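Local coordinates for protein carboxylesterase (Uncultured bacterium, PDB 5GMX) that hydrolyses carboxylic ester bonds as a family VIII carboxylesterase with a beta-lactamase-like fold, and also hydrolyses oxyimino cephalosporins, at residues A[126-132]-A[245-249]; A[204-210]-A[256-262]; A[344-348]-A[361-367]; A[117-121]-A[306-310]. The contacts are given in a common frame with arbitrary orientation. Residues are numbered along the deposited sequence.

Overall arrangement
All four contacts lie within one beta-lactamase-like chain. Along the sequence interaction 4 opens first, at 117-121, and closes at 306-310, enclosing interactions 1 and 2, whose segments alternate; interaction 3 follows. Interaction 3 joins two strands of the seven-stranded antiparallel sheet, while interactions 1, 2 and 4 tie together loops and short elements outside that sheet. Interactions 1 and 2, with centres about 20 Å apart, meet where Leu248 packs on Trp258; interactions 1 and 3, about 22 Å apart, meet where the 248-249 backbone touches Trp344. Leu248 and Trp344 both line the phenylmethanesulfonic acid pocket. Interaction 4 lies about 31 Å from interaction 2, centre to centre, across the molecule.

Interaction 1. Residues A[126-132]-A[245-249]; sequences PRERVEM and HPPLT
Two irregular segments run side by side in roughly the same direction, the first leading into helix 132-136, the second linking helix 237-244 to helix 250-253. The CA atoms come closest at Arg129 and His245, 5.3 Å apart. His245, just past its helix, rotamer m, is held in the bend of 126-129: its ND1 donates to Pro126 O (3.1 Å), while Arg129 CA sits over the ring face in a CH-pi contact, 3.7 Å from the centroid. Tyr240 meets the same imidazole edge-to-face. A cis peptide bond joins His245 to Pro246, whose CD packs on Val130 CG2 at 3.7 Å and whose CG lies 4.0 Å from SE of selenomethionine Met132 (chi1 and chi2 both m). Met132 CE then reaches Pro247 O at 3.5 Å and Leu248 CD2 at 4.1 Å. Leu248 touches the bound phenylmethanesulfonic acid, so Met132 backs a wall of the ligand pocket. The chemistry passes from one directional imidazole bond to an apolar seam joining segment 126-132 to the pocket.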
loop_
_atom_site.group_PDB
_atom_site.type_symbol
_atom_site.label_atom_id
_atom_site.label_comp_id
_atom_site.label_asym_id
_atom_site.label_seq_id
_atom_site.Cartn_x
_atom_site.Cartn_y
_atom_site.Cartn_z
ATOM N N PRO A 126 3.915 -18.732 0.525
ATOM C CA PRO A 126 3.836 -20.051 -0.120
ATOM C C PRO A 126 4.655 -21.071 0.653
ATOM O O PRO A 126 5.739 -20.736 1.111
ATOM C CB PRO A 126 4.436 -19.810 -1.513
ATOM C CG PRO A 126 4.448 -18.302 -1.683
ATOM C CD PRO A 126 4.622 -17.748 -0.312
ATOM N N ARG A 127 4.152 -22.290 0.799
ATOM C CA ARG A 127 4.880 -23.294 1.559
ATOM C C ARG A 127 6.129 -23.755 0.810
ATOM O O ARG A 127 7.168 -24.023 1.414
ATOM C CB ARG A 127 3.980 -24.487 1.870
ATOM C CG ARG A 127 3.176 -24.310 3.137
ATOM C CD ARG A 127 2.328 -25.534 3.463
ATOM N NE ARG A 127 1.444 -25.241 4.586
ATOM C CZ ARG A 127 1.817 -25.305 5.861
ATOM N NH1 ARG A 127 3.061 -25.653 6.169
ATOM N NH2 ARG A 127 0.953 -25.010 6.828
ATOM N N GLU A 128 6.039 -23.819 -0.510
ATOM C CA GLU A 128 7.172 -24.276 -1.299
ATOM C C GLU A 128 7.965 -23.112 -1.880
ATOM O O GLU A 128 7.434 -22.017 -2.084
ATOM C CB GLU A 128 6.688 -25.219 -2.399
ATOM C CG GLU A 128 6.111 -26.518 -1.831
ATOM C CD GLU A 128 5.398 -27.367 -2.865
ATOM O OE1 GLU A 128 5.040 -26.832 -3.937
ATOM O OE2 GLU A 128 5.195 -28.573 -2.598
ATOM N N ARG A 129 9.243 -23.366 -2.139
ATOM C CA ARG A 129 10.146 -22.360 -2.673
ATOM C C ARG A 129 9.670 -21.885 -4.040
ATOM O O ARG A 129 9.430 -22.693 -4.933
ATOM C CB ARG A 129 11.563 -22.931 -2.756
ATOM C CG ARG A 129 12.673 -21.899 -2.654
ATOM C CD ARG A 129 13.999 -22.559 -2.286
ATOM N NE ARG A 129 14.198 -23.832 -2.976
ATOM C CZ ARG A 129 14.649 -23.950 -4.222
ATOM N NH1 ARG A 129 14.954 -22.866 -4.928
ATOM N NH2 ARG A 129 14.798 -25.155 -4.763
ATOM N N VAL A 130 9.553 -20.572 -4.207
ATOM C CA VAL A 130 9.082 -20.012 -5.468
ATOM C C VAL A 130 10.127 -19.102 -6.116
ATOM O O VAL A 130 10.922 -18.458 -5.431
ATOM C CB VAL A 130 7.761 -19.215 -5.283
ATOM C CG1 VAL A 130 6.662 -20.110 -4.734
ATOM C CG2 VAL A 130 7.972 -18.019 -4.382
ATOM N N GLU A 131 10.126 -19.078 -7.445
ATOM C CA GLU A 131 10.950 -18.147 -8.205
ATOM C C GLU A 131 10.167 -16.846 -8.407
ATOM O O GLU A 131 8.960 -16.807 -8.177
ATOM C CB GLU A 131 11.339 -18.748 -9.563
ATOM C CG GLU A 131 11.986 -20.131 -9.510
ATOM C CD GLU A 131 13.315 -20.151 -8.771
ATOM O OE1 GLU A 131 14.079 -19.168 -8.878
ATOM O OE2 GLU A 131 13.599 -21.161 -8.089
HETATM N N MSE A 132 10.848 -15.789 -8.838
HETATM C CA MSE A 132 10.187 -14.524 -9.153
HETATM C C MSE A 132 9.203 -14.691 -10.311
HETATM O O MSE A 132 8.100 -14.109 -10.322
HETATM C CB MSE A 132 11.224 -13.455 -9.497
HETATM C CG MSE A 132 12.091 -13.036 -8.327
HETATM SE SE MSE A 132 11.044 -12.033 -7.027
HETATM C CE MSE A 132 12.408 -11.765 -5.639
ATOM N N HIS A 245 10.258 -17.039 0.636
ATOM C CA HIS A 245 9.607 -17.558 -0.567
ATOM C C HIS A 245 8.766 -16.504 -1.303
ATOM O O HIS A 245 7.540 -16.500 -1.188
ATOM C CB HIS A 245 8.706 -18.754 -0.217
ATOM C CG HIS A 245 9.445 -19.945 0.311
ATOM N ND1 HIS A 245 8.801 -21.031 0.868
ATOM C CD2 HIS A 245 10.769 -20.220 0.376
ATOM C CE1 HIS A 245 9.698 -21.922 1.253
ATOM N NE2 HIS A 245 10.899 -21.455 0.962
ATOM N N PRO A 246 9.413 -15.618 -2.077
ATOM C CA PRO A 246 10.855 -15.462 -2.253
ATOM C C PRO A 246 11.371 -14.337 -1.363
ATOM O O PRO A 246 10.567 -13.598 -0.790
ATOM C CB PRO A 246 10.972 -15.097 -3.729
ATOM C CG PRO A 246 9.745 -14.229 -3.959
ATOM C CD PRO A 246 8.674 -14.709 -2.976
ATOM N N PRO A 247 12.694 -14.220 -1.209
ATOM C CA PRO A 247 13.165 -13.049 -0.463
ATOM C C PRO A 247 13.203 -11.804 -1.352
ATOM O O PRO A 247 13.767 -11.854 -2.442
ATOM C CB PRO A 247 14.570 -13.455 -0.004
ATOM C CG PRO A 247 14.967 -14.626 -0.864
ATOM C CD PRO A 247 13.796 -15.064 -1.698
ATOM N N LEU A 248 12.611 -10.707 -0.891
ATOM C CA LEU A 248 12.599 -9.467 -1.659
ATOM C C LEU A 248 13.846 -8.652 -1.364
ATOM O O LEU A 248 14.447 -8.791 -0.304
ATOM C CB LEU A 248 11.358 -8.634 -1.350
ATOM C CG LEU A 248 9.987 -9.232 -1.668
ATOM C CD1 LEU A 248 8.913 -8.173 -1.454
ATOM C CD2 LEU A 248 9.919 -9.818 -3.090
ATOM N N THR A 249 14.249 -7.823 -2.320
ATOM C CA THR A 249 15.432 -6.981 -2.166
ATOM C C THR A 249 15.165 -5.607 -2.766
ATOM O O THR A 249 14.190 -5.423 -3.488
ATOM C CB THR A 249 16.677 -7.603 -2.844
ATOM O OG1 THR A 249 16.432 -7.750 -4.249
ATOM C CG2 THR A 249 17.013 -8.973 -2.240
#

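Interaction 2. Residues A[204-210]-A[256-262]; sequences GLPASED and RAWRAAE
A salt-bridge network of Asp210, Arg256 and Arg259 pins the loop 204-210 to the short helix 256-260 on the surface of this beta-lactamase-like fold. The loop is irregular; the helix ends at Ala260, and Ala261 leaves helical phi/psi. CA atoms approach to 4.8 Å between Gly204 and Glu262, but stay 8.0 Å apart between Asp210 and Arg256, a gap bridged by side chains. Gly204 adopts phi/psi 91/96, where a CB would jam against the preceding carbonyl and crowd Glu262 CG; its CA makes a CA-H...O contact with Ala261 O at 3.2 Å. A backbone hydrogen bond runs from Leu205 N to Arg259 O, 2.9 Å. Arg256 (chi1 t, chi2 p) carries its guanidinium to Leu205 O and Asp210; Leu205 O accepts from both Arg256 NH2 (2.9 Å) and Arg256 NH1 (3.0 Å). Asp210, with chi1 t and its CB toward the helix, takes Arg256 NH1 on OD1 at 2.7 Å; Arg259, chi1 m, grips the same carboxylate with NE to OD1 of Asp210 at 3.0 Å and NH2 to OD2 of Asp210 at 2.9 Å. Arg259 NH1 bonds to Ala253 O of the preceding helix 250-253, a further hold on the guanidinium. Two waters complete the seam: one donates to Ala260 O at 2.9 Å and weakly to Leu205 O at 3.3 Å, the other accepts from Gly204 N and donates to Arg259 O, both at 2.9 Å.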
loop_
_atom_site.group_PDB
_atom_site.type_symbol
_atom_site.label_atom_id
_atom_site.label_comp_id
_atom_site.label_asym_id
_atom_site.label_seq_id
_atom_site.Cartn_x
_atom_site.Cartn_y
_atom_site.Cartn_z
ATOM N N GLY A 204 1.416 -2.779 -11.999
ATOM C CA GLY A 204 1.666 -3.225 -13.357
ATOM C C GLY A 204 1.962 -1.986 -14.182
ATOM O O GLY A 204 1.044 -1.292 -14.620
ATOM N N LEU A 205 3.241 -1.672 -14.354
ATOM C CA LEU A 205 3.624 -0.440 -15.038
ATOM C C LEU A 205 3.753 -0.643 -16.553
ATOM O O LEU A 205 4.568 -1.451 -17.003
ATOM C CB LEU A 205 4.939 0.091 -14.465
ATOM C CG LEU A 205 5.354 1.469 -14.980
ATOM C CD1 LEU A 205 4.432 2.542 -14.410
ATOM C CD2 LEU A 205 6.797 1.745 -14.643
ATOM N N PRO A 206 2.951 0.091 -17.344
ATOM C CA PRO A 206 3.055 0.033 -18.815
ATOM C C PRO A 206 4.455 0.418 -19.301
ATOM O O PRO A 206 5.053 1.326 -18.727
ATOM C CB PRO A 206 2.016 1.064 -19.290
ATOM C CG PRO A 206 1.063 1.220 -18.134
ATOM C CD PRO A 206 1.912 1.038 -16.897
ATOM N N ALA A 207 4.962 -0.238 -20.343
ATOM C CA ALA A 207 6.302 0.077 -20.856
ATOM C C ALA A 207 6.486 1.574 -21.156
ATOM O O ALA A 207 7.540 2.152 -20.868
ATOM C CB ALA A 207 6.598 -0.744 -22.103
ATOM N N SER A 208 5.450 2.198 -21.703
ATOM C CA SER A 208 5.499 3.621 -22.058
ATOM C C SER A 208 5.814 4.553 -20.879
ATOM O O SER A 208 6.244 5.692 -21.083
ATOM C CB SER A 208 4.177 4.043 -22.706
ATOM O OG SER A 208 3.070 3.817 -21.849
ATOM N N GLU A 209 5.604 4.074 -19.655
ATOM C CA GLU A 209 5.837 4.887 -18.464
ATOM C C GLU A 209 7.155 4.525 -17.766
ATOM O O GLU A 209 7.580 5.209 -16.833
ATOM C CB GLU A 209 4.666 4.740 -17.483
ATOM C CG GLU A 209 3.297 5.061 -18.076
ATOM C CD GLU A 209 3.250 6.442 -18.732
ATOM O OE1 GLU A 209 3.835 7.393 -18.168
ATOM O OE2 GLU A 209 2.634 6.575 -19.817
ATOM N N ASP A 210 7.817 3.473 -18.238
ATOM C CA ASP A 210 8.950 2.930 -17.495
ATOM C C ASP A 210 10.135 3.886 -17.402
ATOM O O ASP A 210 10.929 3.790 -16.474
ATOM C CB ASP A 210 9.418 1.606 -18.099
ATOM C CG ASP A 210 10.185 0.762 -17.093
ATOM O OD1 ASP A 210 9.538 0.128 -16.231
ATOM O OD2 ASP A 210 11.435 0.750 -17.141
ATOM N N ARG A 256 12.925 -4.620 -14.640
ATOM C CA ARG A 256 11.752 -4.258 -15.432
ATOM C C ARG A 256 10.643 -5.297 -15.326
ATOM O O ARG A 256 9.470 -4.939 -15.287
ATOM C CB ARG A 256 12.139 -4.036 -16.906
ATOM C CG ARG A 256 10.961 -3.971 -17.885
ATOM C CD ARG A 256 10.010 -2.786 -17.632
ATOM N NE ARG A 256 8.751 -2.951 -18.362
ATOM C CZ ARG A 256 7.614 -2.320 -18.071
ATOM N NH1 ARG A 256 7.554 -1.469 -17.052
ATOM N NH2 ARG A 256 6.524 -2.558 -18.787
ATOM N N ALA A 257 11.005 -6.577 -15.276
ATOM C CA ALA A 257 10.000 -7.639 -15.210
ATOM C C ALA A 257 9.171 -7.515 -13.933
ATOM O O ALA A 257 7.963 -7.753 -13.936
ATOM C CB ALA A 257 10.659 -9.019 -15.294
ATOM N N TRP A 258 9.826 -7.119 -12.851
ATOM C CA TRP A 258 9.139 -6.886 -11.585
ATOM C C TRP A 258 8.123 -5.750 -11.736
ATOM O O TRP A 258 6.940 -5.916 -11.434
ATOM C CB TRP A 258 10.167 -6.579 -10.488
ATOM C CG TRP A 258 9.616 -6.033 -9.196
ATOM C CD1 TRP A 258 9.504 -4.715 -8.850
ATOM C CD2 TRP A 258 9.153 -6.786 -8.063
ATOM N NE1 TRP A 258 8.983 -4.601 -7.582
ATOM C CE2 TRP A 258 8.761 -5.857 -7.076
ATOM C CE3 TRP A 258 9.021 -8.154 -7.792
ATOM C CZ2 TRP A 258 8.245 -6.249 -5.843
ATOM C CZ3 TRP A 258 8.508 -8.543 -6.563
ATOM C CH2 TRP A 258 8.132 -7.592 -5.602
ATOM N N ARG A 259 8.574 -4.613 -12.252
ATOM C CA ARG A 259 7.693 -3.463 -12.438
ATOM C C ARG A 259 6.536 -3.745 -13.408
ATOM O O ARG A 259 5.444 -3.211 -13.245
ATOM C CB ARG A 259 8.502 -2.262 -12.931
ATOM C CG ARG A 259 9.596 -1.857 -11.968
ATOM C CD ARG A 259 10.214 -0.520 -12.338
ATOM N NE ARG A 259 10.856 -0.546 -13.643
ATOM C CZ ARG A 259 12.129 -0.862 -13.835
ATOM N NH1 ARG A 259 12.890 -1.190 -12.800
ATOM N NH2 ARG A 259 12.639 -0.865 -15.059
ATOM N N ALA A 260 6.774 -4.585 -14.407
ATOM C CA ALA A 260 5.768 -4.857 -15.430
ATOM C C ALA A 260 4.666 -5.772 -14.905
ATOM O O ALA A 260 3.532 -5.730 -15.385
ATOM C CB ALA A 260 6.422 -5.475 -16.680
ATOM N N ALA A 261 5.006 -6.598 -13.921
ATOM C CA ALA A 261 4.082 -7.596 -13.389
ATOM C C ALA A 261 3.041 -6.983 -12.465
ATOM O O ALA A 261 3.076 -5.798 -12.180
ATOM C CB ALA A 261 4.858 -8.685 -12.647
ATOM N N GLU A 262 2.115 -7.799 -11.985
ATOM C CA GLU A 262 1.217 -7.339 -10.937
ATOM C C GLU A 262 1.478 -8.126 -9.654
ATOM O O GLU A 262 1.128 -9.296 -9.542
ATOM C CB GLU A 262 -0.242 -7.443 -11.374
ATOM C CG GLU A 262 -0.560 -6.470 -12.492
ATOM C CD GLU A 262 -2.044 -6.263 -12.699
ATOM O OE1 GLU A 262 -2.408 -5.564 -13.676
ATOM O OE2 GLU A 262 -2.840 -6.765 -11.876
HETATM O O HOH W 1 4.039 -2.192 -10.947
HETATM O O HOH W 2 2.489 -3.925 -17.463
#

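Interaction 3. Residues A[344-348]-A[361-367]; sequences WGGSF and YAMNQMD. With PMS (phenylmethanesulfonic acid), chain C.
This buried contact joins neighbouring antiparallel strands of the central sheet of the beta-lactamase-like fold and continues into the loops beyond them, beside the ligand pocket. Phe348 and Tyr361 form a hydrogen-bonded antiparallel pair, CA atoms 5.4 Å apart, with Phe348 N to Tyr361 O at 3.0 Å and Tyr361 N to Phe348 O at 2.9 Å. Both side chains lie on the same face, Phe348 CE1 3.4 Å from Tyr361 CD2. Beyond this pair, before Phe348 and after Tyr361, the chains splay around selenomethionine Met363, whose CE lies 3.4 Å from Ser347 CA and 3.5 Å from Gly346 C. They close again where Asp367 N donates to Gly345 O at 2.9 Å. Gly345 and Gly346, at phi/psi 108/-29 and 140/-14, have angles that call for glycine; a CB on Gly345 would also clash with Met366 CG. Selenomethionine Met366 (chi1 m, chi2 t) sets its CE over one face of the Trp344 indole, 3.4 Å from the five-membered ring centroid (CH-pi), and its SE 4.9 Å from the six-membered ring centroid (Met-aromatic). Consistent with a part in the oxyanion hole, as in related serine beta-lactamases, Trp344 N donates to sulfonate O1S of phenylmethanesulfonic acid at 2.7 Å.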
loop_
_atom_site.group_PDB
_atom_site.type_symbol
_atom_site.label_atom_id
_atom_site.label_comp_id
_atom_site.label_asym_id
_atom_site.label_seq_id
_atom_site.Cartn_x
_atom_site.Cartn_y
_atom_site.Cartn_z
ATOM N N TRP A 344 8.320 -1.038 3.104
ATOM C CA TRP A 344 9.718 -1.291 3.407
ATOM C C TRP A 344 10.609 -0.179 2.868
ATOM O O TRP A 344 10.561 0.134 1.679
ATOM C CB TRP A 344 10.120 -2.638 2.814
ATOM C CG TRP A 344 11.468 -3.118 3.178
ATOM C CD1 TRP A 344 12.153 -2.869 4.331
ATOM C CD2 TRP A 344 12.306 -3.955 2.379
ATOM N NE1 TRP A 344 13.380 -3.488 4.290
ATOM C CE2 TRP A 344 13.497 -4.164 3.102
ATOM C CE3 TRP A 344 12.171 -4.537 1.113
ATOM C CZ2 TRP A 344 14.542 -4.940 2.606
ATOM C CZ3 TRP A 344 13.210 -5.305 0.620
ATOM C CH2 TRP A 344 14.381 -5.501 1.366
ATOM N N GLY A 345 11.394 0.444 3.748
ATOM C CA GLY A 345 12.329 1.468 3.318
ATOM C C GLY A 345 11.940 2.877 3.722
ATOM O O GLY A 345 12.804 3.722 3.910
ATOM N N GLY A 346 10.641 3.127 3.858
ATOM C CA GLY A 346 10.161 4.399 4.370
ATOM C C GLY A 346 8.926 5.011 3.720
ATOM O O GLY A 346 8.340 5.937 4.289
ATOM N N SER A 347 8.505 4.520 2.556
ATOM C CA SER A 347 7.311 5.103 1.936
ATOM C C SER A 347 6.082 4.823 2.784
ATOM O O SER A 347 6.066 3.869 3.558
ATOM C CB SER A 347 7.102 4.584 0.507
ATOM O OG SER A 347 6.708 3.224 0.505
ATOM N N PHE A 348 5.059 5.666 2.659
ATOM C CA PHE A 348 3.808 5.398 3.362
ATOM C C PHE A 348 2.695 6.272 2.833
ATOM O O PHE A 348 2.930 7.251 2.123
ATOM C CB PHE A 348 3.948 5.623 4.876
ATOM C CG PHE A 348 4.157 7.055 5.248
ATOM C CD1 PHE A 348 5.424 7.603 5.248
ATOM C CD2 PHE A 348 3.077 7.870 5.571
ATOM C CE1 PHE A 348 5.613 8.930 5.576
ATOM C CE2 PHE A 348 3.266 9.201 5.897
ATOM C CZ PHE A 348 4.536 9.729 5.905
ATOM N N TYR A 361 3.945 9.691 0.817
ATOM C CA TYR A 361 5.385 9.923 0.787
ATOM C C TYR A 361 6.126 8.739 0.164
ATOM O O TYR A 361 5.917 7.573 0.556
ATOM C CB TYR A 361 5.883 10.233 2.203
ATOM C CG TYR A 361 7.385 10.317 2.357
ATOM C CD1 TYR A 361 8.143 11.214 1.607
ATOM C CD2 TYR A 361 8.036 9.536 3.299
ATOM C CE1 TYR A 361 9.527 11.285 1.757
ATOM C CE2 TYR A 361 9.402 9.617 3.480
ATOM C CZ TYR A 361 10.144 10.472 2.694
ATOM O OH TYR A 361 11.500 10.509 2.886
ATOM N N ALA A 362 6.951 9.033 -0.841
ATOM C CA ALA A 362 7.678 7.973 -1.551
ATOM C C ALA A 362 9.078 8.438 -1.937
ATOM O O ALA A 362 9.247 9.537 -2.460
ATOM C CB ALA A 362 6.907 7.524 -2.790
HETATM N N MSE A 363 10.076 7.590 -1.709
HETATM C CA MSE A 363 11.468 7.984 -1.891
HETATM C C MSE A 363 12.314 6.797 -2.338
HETATM O O MSE A 363 11.878 5.655 -2.234
HETATM C CB MSE A 363 12.017 8.575 -0.593
HETATM C CG MSE A 363 12.465 7.541 0.432
HETATM SE SE MSE A 363 11.109 6.245 1.060
HETATM C CE MSE A 363 9.662 7.441 1.338
ATOM N N ASN A 364 13.520 7.060 -2.842
ATOM C CA ASN A 364 14.339 5.974 -3.364
ATOM C C ASN A 364 15.488 5.531 -2.448
ATOM O O ASN A 364 16.131 4.514 -2.717
ATOM C CB ASN A 364 14.881 6.348 -4.751
ATOM C CG ASN A 364 15.827 7.539 -4.725
ATOM O OD1 ASN A 364 15.890 8.287 -3.752
ATOM N ND2 ASN A 364 16.547 7.732 -5.822
ATOM N N GLN A 365 15.755 6.279 -1.379
ATOM C CA GLN A 365 16.750 5.851 -0.392
ATOM C C GLN A 365 16.096 5.143 0.791
ATOM O O GLN A 365 15.439 5.768 1.625
ATOM C CB GLN A 365 17.574 7.030 0.122
ATOM C CG GLN A 365 18.563 6.636 1.221
ATOM C CD GLN A 365 19.563 5.582 0.759
ATOM O OE1 GLN A 365 20.398 5.848 -0.101
ATOM N NE2 GLN A 365 19.469 4.374 1.320
HETATM N N MSE A 366 16.285 3.835 0.868
HETATM C CA MSE A 366 15.657 3.042 1.909
HETATM C C MSE A 366 16.361 3.191 3.248
HETATM O O MSE A 366 17.562 3.432 3.303
HETATM C CB MSE A 366 15.635 1.571 1.505
HETATM C CG MSE A 366 14.847 1.285 0.245
HETATM SE SE MSE A 366 14.953 -0.614 -0.169
HETATM C CE MSE A 366 13.917 -1.327 1.310
ATOM N N ASP A 367 15.593 3.053 4.321
ATOM C CA ASP A 367 16.131 3.002 5.673
ATOM C C ASP A 367 15.609 1.725 6.323
ATOM O O ASP A 367 14.659 1.128 5.825
ATOM C CB ASP A 367 15.728 4.241 6.479
ATOM C CG ASP A 367 16.597 4.445 7.713
ATOM O OD1 ASP A 367 17.171 3.453 8.216
ATOM O OD2 ASP A 367 16.714 5.603 8.173
HETATM C C PMS C . 6.718 -5.862 1.529
HETATM S S PMS C . 6.292 -4.493 2.584
HETATM C C1 PMS C . 7.880 -6.673 2.073
HETATM C C2 PMS C . 9.181 -6.376 1.690
HETATM C C3 PMS C . 10.244 -7.121 2.185
HETATM C C4 PMS C . 10.009 -8.169 3.061
HETATM C C5 PMS C . 8.711 -8.471 3.444
HETATM C C6 PMS C . 7.651 -7.727 2.948
HETATM O O2S PMS C . 6.558 -4.731 4.054
HETATM O O1S PMS C . 7.187 -3.304 2.322
#

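Interaction 4. Residues A[117-121]-A[306-310]; sequences LSHQA and ECFRK
Here the loop that follows helix 113-117 rests against a classic beta bulge, in which Glu306 and Cys307 both face Trp320 of the antiparallel partner strand 317-320. The CA atoms come nearest at Ser118 and Glu306, 6.4 Å apart, and the contact is small, with 195 Å² buried in all. Ser118, its CB toward the strand segment and chi1 p, sets CB 3.6 Å from Glu306 CB, while Ser118 O is 4.0 Å from Cys307 SG. His119 adopts left-handed backbone angles (63/33) and turns its ring among Tyr160, His161, Phe165 and Trp320; Tyr160 also lines the phenylmethanesulfonic acid pocket, so the loop is linked to that site through Tyr160. Gln120 (chi1 m, chi2 t) again points its CB toward 306-310 and lays its amide along Cys307, CD 3.6 Å from SG. NE2 of Gln120 donates back to Ser118 OG at 2.8 Å, fixing the amide's orientation. Glu306 directs its charge elsewhere, in a salt bridge with Arg322. The cross-segment polar link is a weak hydrogen bond from Arg309 NH2 to Gln120 OE1, 2.7 Å long with an N-H...O angle of 121°.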
loop_
_atom_site.group_PDB
_atom_site.type_symbol
_atom_site.label_atom_id
_atom_site.label_comp_id
_atom_site.label_asym_id
_atom_site.label_seq_id
_atom_site.Cartn_x
_atom_site.Cartn_y
_atom_site.Cartn_z
ATOM N N LEU A 117 -8.519 -10.402 4.610
ATOM C CA LEU A 117 -7.968 -9.053 4.463
ATOM C C LEU A 117 -7.244 -8.546 5.701
ATOM O O LEU A 117 -6.520 -7.558 5.610
ATOM C CB LEU A 117 -9.073 -8.063 4.105
ATOM C CG LEU A 117 -9.546 -8.142 2.664
ATOM C CD1 LEU A 117 -10.765 -7.266 2.497
ATOM C CD2 LEU A 117 -8.421 -7.658 1.780
ATOM N N SER A 118 -7.435 -9.217 6.840
ATOM C CA SER A 118 -6.752 -8.833 8.077
ATOM C C SER A 118 -5.649 -9.815 8.458
ATOM O O SER A 118 -5.238 -9.871 9.621
ATOM C CB SER A 118 -7.745 -8.696 9.237
ATOM O OG SER A 118 -8.526 -9.869 9.405
ATOM N N HIS A 119 -5.157 -10.558 7.468
ATOM C CA HIS A 119 -4.004 -11.446 7.630
ATOM C C HIS A 119 -4.292 -12.547 8.644
ATOM O O HIS A 119 -3.395 -12.996 9.348
ATOM C CB HIS A 119 -2.755 -10.653 8.042
ATOM C CG HIS A 119 -2.442 -9.521 7.118
ATOM N ND1 HIS A 119 -1.634 -9.666 6.012
ATOM C CD2 HIS A 119 -2.863 -8.234 7.111
ATOM C CE1 HIS A 119 -1.557 -8.514 5.370
ATOM N NE2 HIS A 119 -2.293 -7.629 6.018
ATOM N N GLN A 120 -5.547 -12.981 8.706
ATOM C CA GLN A 120 -5.941 -14.049 9.622
ATOM C C GLN A 120 -6.286 -15.367 8.929
ATOM O O GLN A 120 -6.828 -16.263 9.563
ATOM C CB GLN A 120 -7.142 -13.613 10.447
ATOM C CG GLN A 120 -6.925 -12.362 11.251
ATOM C CD GLN A 120 -8.078 -12.101 12.188
ATOM O OE1 GLN A 120 -8.091 -12.593 13.315
ATOM N NE2 GLN A 120 -9.069 -11.347 11.720
ATOM N N ALA A 121 -6.016 -15.478 7.630
ATOM C CA ALA A 121 -6.298 -16.720 6.913
ATOM C C ALA A 121 -5.191 -17.753 7.119
ATOM O O ALA A 121 -5.383 -18.932 6.846
ATOM C CB ALA A 121 -6.494 -16.455 5.424
ATOM N N GLU A 306 -10.323 -5.434 12.895
ATOM C CA GLU A 306 -10.580 -6.863 12.835
ATOM C C GLU A 306 -9.818 -7.568 13.935
ATOM O O GLU A 306 -10.331 -8.502 14.543
ATOM C CB GLU A 306 -10.202 -7.426 11.466
ATOM C CG GLU A 306 -11.266 -7.186 10.403
ATOM C CD GLU A 306 -12.536 -7.973 10.685
ATOM O OE1 GLU A 306 -12.417 -9.148 11.100
ATOM O OE2 GLU A 306 -13.646 -7.423 10.508
ATOM N N CYS A 307 -8.594 -7.119 14.197
ATOM C CA CYS A 307 -7.859 -7.710 15.313
ATOM C C CYS A 307 -6.753 -6.791 15.797
ATOM O O CYS A 307 -6.370 -5.859 15.101
ATOM C CB CYS A 307 -7.300 -9.096 14.930
ATOM S SG CYS A 307 -6.296 -9.226 13.387
ATOM N N PHE A 308 -6.271 -7.036 17.010
ATOM C CA PHE A 308 -5.182 -6.251 17.578
ATOM C C PHE A 308 -4.312 -7.182 18.414
ATOM O O PHE A 308 -4.534 -7.339 19.606
ATOM C CB PHE A 308 -5.726 -5.083 18.410
ATOM C CG PHE A 308 -4.697 -4.030 18.741
ATOM C CD1 PHE A 308 -3.380 -4.151 18.318
ATOM C CD2 PHE A 308 -5.056 -2.904 19.461
ATOM C CE1 PHE A 308 -2.434 -3.179 18.632
ATOM C CE2 PHE A 308 -4.124 -1.926 19.771
ATOM C CZ PHE A 308 -2.811 -2.064 19.353
ATOM N N ARG A 309 -3.316 -7.790 17.775
ATOM C CA ARG A 309 -2.552 -8.879 18.398
ATOM C C ARG A 309 -1.103 -8.856 17.965
ATOM O O ARG A 309 -0.783 -8.298 16.927
ATOM C CB ARG A 309 -3.120 -10.259 18.031
ATOM C CG ARG A 309 -4.421 -10.655 18.690
ATOM C CD ARG A 309 -4.681 -12.151 18.484
ATOM N NE ARG A 309 -5.036 -12.451 17.106
ATOM C CZ ARG A 309 -6.267 -12.746 16.693
ATOM N NH1 ARG A 309 -7.263 -12.804 17.563
ATOM N NH2 ARG A 309 -6.499 -12.984 15.409
ATOM N N LYS A 310 -0.237 -9.505 18.738
ATOM C CA LYS A 310 1.144 -9.690 18.313
ATOM C C LYS A 310 1.144 -10.483 17.018
ATOM O O LYS A 310 0.537 -11.555 16.929
ATOM C CB LYS A 310 1.978 -10.400 19.386
ATOM C CG LYS A 310 3.450 -10.564 19.002
ATOM C CD LYS A 310 4.359 -10.714 20.210
ATOM C CE LYS A 310 4.200 -12.086 20.848
ATOM N NZ LYS A 310 4.463 -13.184 19.872
#